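Long-range contact in uncharacterized protein MJ0690 (PDB 3K32), which is uncharacterised, but is predicted to be a tRNA methyltransferase subunit and belongs to a family of the HUP clan of Rossmann-like nucleotide-binding folds: residues R67-I78 with I173-E182. Numbering follows the deposited sequence.
Sequences RKIVEKAADMII and IRHILKERGE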
# COMPACT_ATOMS: atom_id res chain seq x y z
N ARG B 67 -16.46 -14.01 22.42
CA ARG B 67 -17.53 -14.27 21.46
C ARG B 67 -18.54 -13.12 21.33
O ARG B 67 -19.32 -13.06 20.39
CB ARG B 67 -18.26 -15.55 21.85
CG ARG B 67 -19.53 -15.81 21.07
CD ARG B 67 -20.40 -16.89 21.70
NE ARG B 67 -21.57 -17.13 20.88
CZ ARG B 67 -21.86 -18.27 20.26
NH1 ARG B 67 -21.06 -19.32 20.39
NH2 ARG B 67 -22.95 -18.36 19.51
N LYS B 68 -18.51 -12.19 22.28
CA LYS B 68 -19.44 -11.07 22.28
C LYS B 68 -19.14 -10.11 21.14
O LYS B 68 -20.03 -9.36 20.70
CB LYS B 68 -19.35 -10.33 23.61
CG LYS B 68 -17.98 -9.71 23.87
CD LYS B 68 -18.07 -8.23 24.22
CE LYS B 68 -17.31 -7.91 25.50
NZ LYS B 68 -17.86 -8.66 26.68
N ILE B 69 -17.89 -10.12 20.67
CA ILE B 69 -17.51 -9.27 19.56
C ILE B 69 -18.32 -9.65 18.34
O ILE B 69 -18.87 -8.77 17.66
CB ILE B 69 -16.01 -9.36 19.25
CG1 ILE B 69 -15.19 -8.81 20.42
CG2 ILE B 69 -15.69 -8.56 18.00
CD1 ILE B 69 -13.82 -9.33 20.47
N VAL B 70 -18.43 -10.95 18.07
CA VAL B 70 -19.22 -11.41 16.92
C VAL B 70 -20.72 -11.39 17.19
O VAL B 70 -21.51 -11.17 16.28
CB VAL B 70 -18.78 -12.81 16.40
CG1 VAL B 70 -17.54 -12.68 15.53
CG2 VAL B 70 -18.57 -13.82 17.57
N GLU B 71 -21.10 -11.60 18.45
CA GLU B 71 -22.51 -11.50 18.81
C GLU B 71 -23.04 -10.13 18.38
O GLU B 71 -24.14 -10.02 17.82
CB GLU B 71 -22.72 -11.72 20.31
CG GLU B 71 -22.51 -13.16 20.75
CD GLU B 71 -23.56 -14.12 20.18
OE1 GLU B 71 -24.60 -13.63 19.67
OE2 GLU B 71 -23.35 -15.35 20.24
N LYS B 72 -22.23 -9.11 18.61
CA LYS B 72 -22.62 -7.75 18.25
C LYS B 72 -22.56 -7.53 16.73
O LYS B 72 -23.40 -6.82 16.16
CB LYS B 72 -21.75 -6.73 18.99
CG LYS B 72 -22.00 -5.32 18.56
CD LYS B 72 -21.42 -4.33 19.52
CE LYS B 72 -21.96 -2.93 19.24
NZ LYS B 72 -23.45 -2.89 19.21
N ALA B 73 -21.58 -8.14 16.06
CA ALA B 73 -21.51 -8.07 14.61
C ALA B 73 -22.78 -8.67 14.04
O ALA B 73 -23.30 -8.19 13.04
CB ALA B 73 -20.30 -8.80 14.07
N ALA B 74 -23.25 -9.74 14.68
CA ALA B 74 -24.50 -10.37 14.28
C ALA B 74 -25.66 -9.37 14.44
O ALA B 74 -26.44 -9.16 13.51
CB ALA B 74 -24.75 -11.62 15.09
N ASP B 75 -25.73 -8.71 15.59
CA ASP B 75 -26.80 -7.73 15.81
C ASP B 75 -26.74 -6.69 14.71
O ASP B 75 -27.75 -6.37 14.10
CB ASP B 75 -26.69 -7.06 17.19
CG ASP B 75 -26.72 -8.07 18.34
OD1 ASP B 75 -27.28 -9.17 18.17
OD2 ASP B 75 -26.19 -7.75 19.43
N MSE B 76 -25.54 -6.18 14.43
CA MSE B 76 -25.36 -5.14 13.42
C MSE B 76 -25.73 -5.58 12.00
O MSE B 76 -26.33 -4.82 11.23
CB MSE B 76 -23.94 -4.63 13.46
CG MSE B 76 -23.56 -4.06 14.80
SE MSE B 76 -21.68 -3.53 14.85
CE MSE B 76 -21.76 -2.24 13.43
N ILE B 77 -25.36 -6.80 11.63
CA ILE B 77 -25.80 -7.37 10.37
C ILE B 77 -27.32 -7.38 10.30
O ILE B 77 -27.91 -6.93 9.33
CB ILE B 77 -25.30 -8.81 10.19
CG1 ILE B 77 -23.78 -8.83 10.02
CG2 ILE B 77 -25.92 -9.44 8.98
CD1 ILE B 77 -23.32 -8.10 8.80
N ILE B 78 -27.97 -7.87 11.36
CA ILE B 78 -29.42 -7.96 11.36
C ILE B 78 -30.12 -6.64 11.03
O ILE B 78 -31.27 -6.64 10.61
CB ILE B 78 -29.99 -8.45 12.71
CG1 ILE B 78 -29.34 -9.76 13.16
CG2 ILE B 78 -31.50 -8.64 12.59
CD1 ILE B 78 -29.60 -10.92 12.24
N ILE B 173 -19.45 -15.27 12.05
CA ILE B 173 -20.61 -14.39 12.12
C ILE B 173 -21.80 -15.11 11.50
O ILE B 173 -22.88 -15.17 12.08
CB ILE B 173 -20.34 -13.08 11.38
CG1 ILE B 173 -19.11 -12.39 11.99
CG2 ILE B 173 -21.58 -12.18 11.43
CD1 ILE B 173 -18.85 -11.00 11.46
N ARG B 174 -21.57 -15.66 10.31
CA ARG B 174 -22.56 -16.41 9.59
C ARG B 174 -23.19 -17.44 10.52
O ARG B 174 -24.42 -17.59 10.57
CB ARG B 174 -21.91 -17.10 8.39
CG ARG B 174 -22.74 -17.12 7.12
CD ARG B 174 -21.86 -17.36 5.90
NE ARG B 174 -22.23 -18.58 5.18
CZ ARG B 174 -21.85 -18.87 3.93
NH1 ARG B 174 -21.09 -18.01 3.25
NH2 ARG B 174 -22.23 -20.00 3.36
N HIS B 175 -22.35 -18.13 11.28
CA HIS B 175 -22.82 -19.20 12.13
C HIS B 175 -23.80 -18.72 13.19
O HIS B 175 -24.85 -19.33 13.41
CB HIS B 175 -21.66 -19.91 12.80
CG HIS B 175 -21.99 -21.28 13.28
ND1 HIS B 175 -22.34 -21.54 14.59
CD2 HIS B 175 -22.06 -22.46 12.63
CE1 HIS B 175 -22.60 -22.83 14.73
NE2 HIS B 175 -22.43 -23.41 13.56
N ILE B 176 -23.45 -17.63 13.87
CA ILE B 176 -24.32 -17.08 14.89
C ILE B 176 -25.67 -16.76 14.26
O ILE B 176 -26.72 -17.01 14.85
CB ILE B 176 -23.72 -15.82 15.56
CG1 ILE B 176 -22.41 -16.18 16.27
CG2 ILE B 176 -24.69 -15.22 16.56
CD1 ILE B 176 -21.74 -15.01 16.95
N LEU B 177 -25.65 -16.23 13.04
CA LEU B 177 -26.88 -15.84 12.36
C LEU B 177 -27.79 -17.04 12.13
O LEU B 177 -28.99 -16.97 12.35
CB LEU B 177 -26.57 -15.14 11.04
CG LEU B 177 -25.87 -13.79 11.21
CD1 LEU B 177 -25.37 -13.24 9.87
CD2 LEU B 177 -26.79 -12.81 11.90
N LYS B 178 -27.19 -18.15 11.71
CA LYS B 178 -27.93 -19.39 11.59
C LYS B 178 -28.58 -19.76 12.93
O LYS B 178 -29.80 -19.80 13.03
CB LYS B 178 -27.04 -20.52 11.07
CG LYS B 178 -26.84 -20.48 9.56
CD LYS B 178 -26.22 -21.78 9.04
CE LYS B 178 -24.72 -21.63 8.77
NZ LYS B 178 -24.44 -20.90 7.50
N GLU B 179 -27.76 -20.00 13.95
CA GLU B 179 -28.29 -20.35 15.26
C GLU B 179 -29.48 -19.48 15.59
O GLU B 179 -30.44 -19.93 16.22
CB GLU B 179 -27.24 -20.13 16.36
CG GLU B 179 -26.16 -21.18 16.43
CD GLU B 179 -25.08 -20.81 17.44
OE1 GLU B 179 -25.28 -19.83 18.19
OE2 GLU B 179 -24.05 -21.51 17.50
N ARG B 180 -29.40 -18.23 15.15
CA ARG B 180 -30.34 -17.22 15.60
C ARG B 180 -31.70 -17.37 14.95
O ARG B 180 -32.69 -16.80 15.41
CB ARG B 180 -29.77 -15.82 15.36
CG ARG B 180 -28.89 -15.33 16.51
CD ARG B 180 -28.35 -13.95 16.23
NE ARG B 180 -27.59 -13.41 17.34
CZ ARG B 180 -27.32 -12.12 17.49
NH1 ARG B 180 -27.78 -11.25 16.59
NH2 ARG B 180 -26.61 -11.68 18.53
N GLY B 181 -31.75 -18.16 13.88
CA GLY B 181 -32.98 -18.33 13.14
C GLY B 181 -33.06 -17.30 12.03
O GLY B 181 -34.14 -16.96 11.55
N GLU B 182 -31.90 -16.80 11.63
CA GLU B 182 -31.82 -15.91 10.48
C GLU B 182 -31.54 -16.71 9.23
O GLU B 182 -31.38 -17.93 9.28
CB GLU B 182 -30.71 -14.90 10.69
CG GLU B 182 -31.07 -13.82 11.66
CD GLU B 182 -32.20 -12.97 11.14
OE1 GLU B 182 -32.45 -13.03 9.92
OE2 GLU B 182 -32.84 -12.26 11.95
O HOH W 1 -26.70 -16.14 18.90
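Helix 68-80, which follows edge strand 59-64 of the parallel HUP-type sheet, packs against the far more C-terminal helix 169-180, the axes of their short segments approaching to 8.9 Å at a crossing angle of -68°. I173 is a knob in the hole formed by V70, A73, A74 and I77, with its CD1 3.7 Å from A73 CB. One turn on, I176 pushes CD1 to 3.4 Å from V70 CG2 and lays CG2 against A74 CB, while L177 reaches I77 and I78 with its two methyls.

R180 is the second knob, among E71, A74, D75 and I78. Its extended chain carries the guanidinium across A74, whose CB lies over one face, 3.4 Å from NH1. End-on, NH1 and NH2 both grip D75 OD1, at 2.7 and 2.6 Å, and NH2 also bonds E71 OE1 at 3.0 Å, tilted 25° from the guanidinium plane. The other oxygen of E71, OE2, takes a nearly straight bond (166°) from R67 NE, which fixes that carboxylate; R67 NH2 forms a salt bridge with E179 OE1, its hydrogen bond weak. F40 and V90 extend the apolar side. Beside this salt-bridge network, apolar I173 and charged R180, each seated among four residues, exemplify knobs-into-holes helix packing.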